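Long-range contact in uncharacterized protein (Bacteroides dorei DSM 17855, PDB 5TGF), which is uncharacterised but is probably a serine hydrolase of the beta-lactamase and penicillin-binding protein superfamily, and binds calcium: residues G69-R74 / I228-T233. Numbering follows the deposited sequence.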
ATOM      1  N   GLY A  69       0.256  -3.476 -12.030  1.00 16.70           N
ATOM      2  CA  GLY A  69       1.338  -3.030 -12.895  1.00 16.36           C
ATOM      3  C   GLY A  69       1.975  -4.173 -13.718  1.00 15.59           C
ATOM      4  O   GLY A  69       2.363  -3.975 -14.879  1.00 18.48           O
ATOM      5  N   ALA A  70       2.112  -5.345 -13.144  1.00 15.39           N
ATOM      6  CA  ALA A  70       2.674  -6.488 -13.891  1.00 16.70           C
ATOM      7  C   ALA A  70       1.720  -6.967 -15.018  1.00 19.66           C
ATOM      8  O   ALA A  70       2.156  -7.411 -16.095  1.00 18.89           O
ATOM      9  CB  ALA A  70       3.032  -7.617 -12.950  1.00 17.85           C
ATOM     10  N   VAL A  71       0.429  -6.796 -14.799  1.00 16.58           N
ATOM     11  CA  VAL A  71      -0.566  -7.077 -15.819  1.00 17.21           C
ATOM     12  C   VAL A  71      -0.533  -6.015 -16.907  1.00 16.44           C
ATOM     13  O   VAL A  71      -0.570  -6.335 -18.108  1.00 18.77           O
ATOM     14  CB  VAL A  71      -1.981  -7.203 -15.184  1.00 16.55           C
ATOM     15  CG1 VAL A  71      -3.054  -7.339 -16.244  1.00 17.26           C
ATOM     16  CG2 VAL A  71      -2.007  -8.376 -14.223  1.00 17.67           C
ATOM     17  N   VAL A  72      -0.429  -4.747 -16.518  1.00 15.68           N
ATOM     18  CA  VAL A  72      -0.292  -3.668 -17.480  1.00 18.45           C
ATOM     19  C   VAL A  72       0.935  -3.890 -18.380  1.00 18.58           C
ATOM     20  O   VAL A  72       0.877  -3.607 -19.562  1.00 21.07           O
ATOM     21  CB  VAL A  72      -0.219  -2.308 -16.786  1.00 16.35           C
ATOM     22  CG1 VAL A  72       0.338  -1.215 -17.705  1.00 17.34           C
ATOM     23  CG2 VAL A  72      -1.597  -1.944 -16.233  1.00 17.51           C
ATOM     24  N   ASP A  73       2.015  -4.374 -17.800  1.00 20.00           N
ATOM     25  CA  ASP A  73       3.229  -4.663 -18.553  1.00 21.40           C
ATOM     26  C   ASP A  73       3.032  -5.769 -19.624  1.00 22.24           C
ATOM     27  O   ASP A  73       3.738  -5.771 -20.625  1.00 26.24           O
ATOM     28  CB  ASP A  73       4.370  -5.048 -17.597  1.00 19.95           C
ATOM     29  CG  ASP A  73       4.941  -3.845 -16.825  1.00 22.67           C
ATOM     30  OD1 ASP A  73       4.572  -2.687 -17.118  1.00 20.10           O
ATOM     31  OD2 ASP A  73       5.746  -4.060 -15.890  1.00 23.89           O
ATOM     32  N   ARG A  74       2.124  -6.705 -19.381  1.00 21.10           N
ATOM     33  CA  ARG A  74       1.958  -7.941 -20.191  1.00 24.97           C
ATOM     34  C   ARG A  74       0.736  -7.958 -21.141  1.00 25.32           C
ATOM     35  O   ARG A  74       0.548  -8.930 -21.870  1.00 25.28           O
ATOM     36  CB  ARG A  74       1.809  -9.151 -19.270  1.00 24.33           C
ATOM     37  CG  ARG A  74       3.084  -9.618 -18.627  1.00 29.88           C
ATOM     38  CD  ARG A  74       2.763 -10.591 -17.505  1.00 32.81           C
ATOM     39  NE  ARG A  74       3.961 -11.192 -16.936  1.00 30.69           N
ATOM     40  CZ  ARG A  74       4.823 -10.555 -16.166  1.00 31.25           C
ATOM     41  NH1 ARG A  74       4.633  -9.282 -15.831  1.00 36.01           N
ATOM     42  NH2 ARG A  74       5.876 -11.204 -15.704  1.00 39.81           N
ATOM     43  N   ILE A 228      10.832  -7.688 -13.048  1.00 25.76           N
ATOM     44  CA  ILE A 228       9.548  -8.048 -12.413  1.00 24.47           C
ATOM     45  C   ILE A 228       8.490  -7.004 -12.774  1.00 21.42           C
ATOM     46  O   ILE A 228       7.356  -7.334 -13.121  1.00 22.34           O
ATOM     47  CB  ILE A 228       9.709  -8.184 -10.881  1.00 25.10           C
ATOM     48  CG1 ILE A 228      10.826  -9.173 -10.551  1.00 23.83           C
ATOM     49  CG2 ILE A 228       8.374  -8.573 -10.239  1.00 23.24           C
ATOM     50  CD1 ILE A 228      10.596 -10.547 -11.127  1.00 26.10           C
ATOM     51  N   LEU A 229       8.885  -5.744 -12.739  1.00 19.32           N
ATOM     52  CA  LEU A 229       8.109  -4.655 -13.303  1.00 19.98           C
ATOM     53  C   LEU A 229       9.007  -3.853 -14.237  1.00 21.06           C
ATOM     54  O   LEU A 229      10.199  -3.702 -13.981  1.00 19.40           O
ATOM     55  CB  LEU A 229       7.610  -3.733 -12.165  1.00 19.47           C
ATOM     56  CG  LEU A 229       6.523  -4.347 -11.258  1.00 20.65           C
ATOM     57  CD1 LEU A 229       6.335  -3.426 -10.045  1.00 19.60           C
ATOM     58  CD2 LEU A 229       5.225  -4.564 -12.042  1.00 21.38           C
ATOM     59  N   LYS A 230       8.419  -3.272 -15.268  1.00 21.32           N
ATOM     60  CA  LYS A 230       9.163  -2.343 -16.110  1.00 20.25           C
ATOM     61  C   LYS A 230       9.507  -1.051 -15.373  1.00 24.44           C
ATOM     62  O   LYS A 230       8.725  -0.574 -14.538  1.00 19.32           O
ATOM     63  CB  LYS A 230       8.355  -2.023 -17.343  1.00 22.01           C
ATOM     64  CG  LYS A 230       8.169  -3.206 -18.250  1.00 24.50           C
ATOM     65  CD  LYS A 230       7.846  -2.714 -19.638  1.00 34.36           C
ATOM     66  CE  LYS A 230       7.423  -3.867 -20.533  1.00 38.92           C
ATOM     67  NZ  LYS A 230       5.970  -3.768 -20.812  1.00 45.69           N
ATOM     68  N   PRO A 231      10.687  -0.477 -15.648  1.00 23.71           N
ATOM     69  CA  PRO A 231      11.086   0.748 -14.964  1.00 23.73           C
ATOM     70  C   PRO A 231      10.057   1.845 -15.074  1.00 22.46           C
ATOM     71  O   PRO A 231       9.788   2.538 -14.071  1.00 21.28           O
ATOM     72  CB  PRO A 231      12.379   1.161 -15.689  1.00 28.79           C
ATOM     73  CG  PRO A 231      12.908  -0.094 -16.276  1.00 29.31           C
ATOM     74  CD  PRO A 231      11.702  -0.911 -16.638  1.00 28.07           C
ATOM     75  N   GLU A 232       9.430   1.981 -16.247  1.00 21.79           N
ATOM     76  CA  GLU A 232       8.404   3.011 -16.431  1.00 25.28           C
ATOM     77  C   GLU A 232       7.172   2.801 -15.553  1.00 20.62           C
ATOM     78  O   GLU A 232       6.503   3.748 -15.164  1.00 21.28           O
ATOM     79  CB  GLU A 232       7.964   3.128 -17.896  1.00 29.00           C
ATOM     80  CG  GLU A 232       7.507   1.834 -18.532  1.00 34.76           C
ATOM     81  CD  GLU A 232       8.632   1.110 -19.282  1.00 42.42           C
ATOM     82  OE1 GLU A 232       9.829   1.237 -18.887  1.00 33.37           O
ATOM     83  OE2 GLU A 232       8.289   0.380 -20.240  1.00 49.39           O
ATOM     84  N   THR A 233       6.858   1.547 -15.290  1.00 21.38           N
ATOM     85  CA  THR A 233       5.699   1.185 -14.469  1.00 18.87           C
ATOM     86  C   THR A 233       5.938   1.589 -13.014  1.00 18.73           C
ATOM     87  O   THR A 233       5.083   2.229 -12.412  1.00 17.78           O
ATOM     88  CB  THR A 233       5.438  -0.298 -14.612  1.00 20.70           C
ATOM     89  OG1 THR A 233       5.155  -0.570 -15.996  1.00 24.77           O
ATOM     90  CG2 THR A 233       4.272  -0.757 -13.694  1.00 22.20           C
TER
HETATM   91  O   HOH W   1       6.129  -6.889 -15.524  1.00 24.22           O
HETATM   92  O   HOH W   2       6.239 -10.051 -12.996  1.00 19.49           O
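Asp73 OD2 takes two hydrogen bonds: the backbone N of Lys230, the N-cap just before helix 231-238, reaches it at 2.9 Å, nearly straight (173°) but from above the carboxylate plane, and water 1 donates to it. The other carboxylate oxygen, Asp73 OD1, lies only 2.5 Å from Thr233 OG1 in the first turn of that helix, too short to take at face value. With Asp73 CG beside its own backbone N (chi1 -74°), the carboxylate reaches across to this helix start, where the helix dipole would probably favour a negative charge. Lys230 runs past Asp73 in the opposite sense, its CG 3.5 Å from Asp73 OD2; a bend at chi4 (109°) brings NZ into the carbonyl plane of Asp73 O, on a lone pair at 3.0 Å. Within the beta-lactamase-like fold, the contact joins residues 69-74 of helix 60-74 to the turn after strand 226-227 and the start of helix 231-238. Alongside, Leu229 CD2 packs 3.9 Å from Ala70 CB. Arg74 NH1 turns back to Ala70 O (3.1 Å), while waters 1 and 2 donate to Ile228 O and accept only weakly from Arg74 NH1 and NH2, respectively. Val72 is, with Thr75 and Leu77, part of a calcium site seen for this protein, with no ion bound to this chain here.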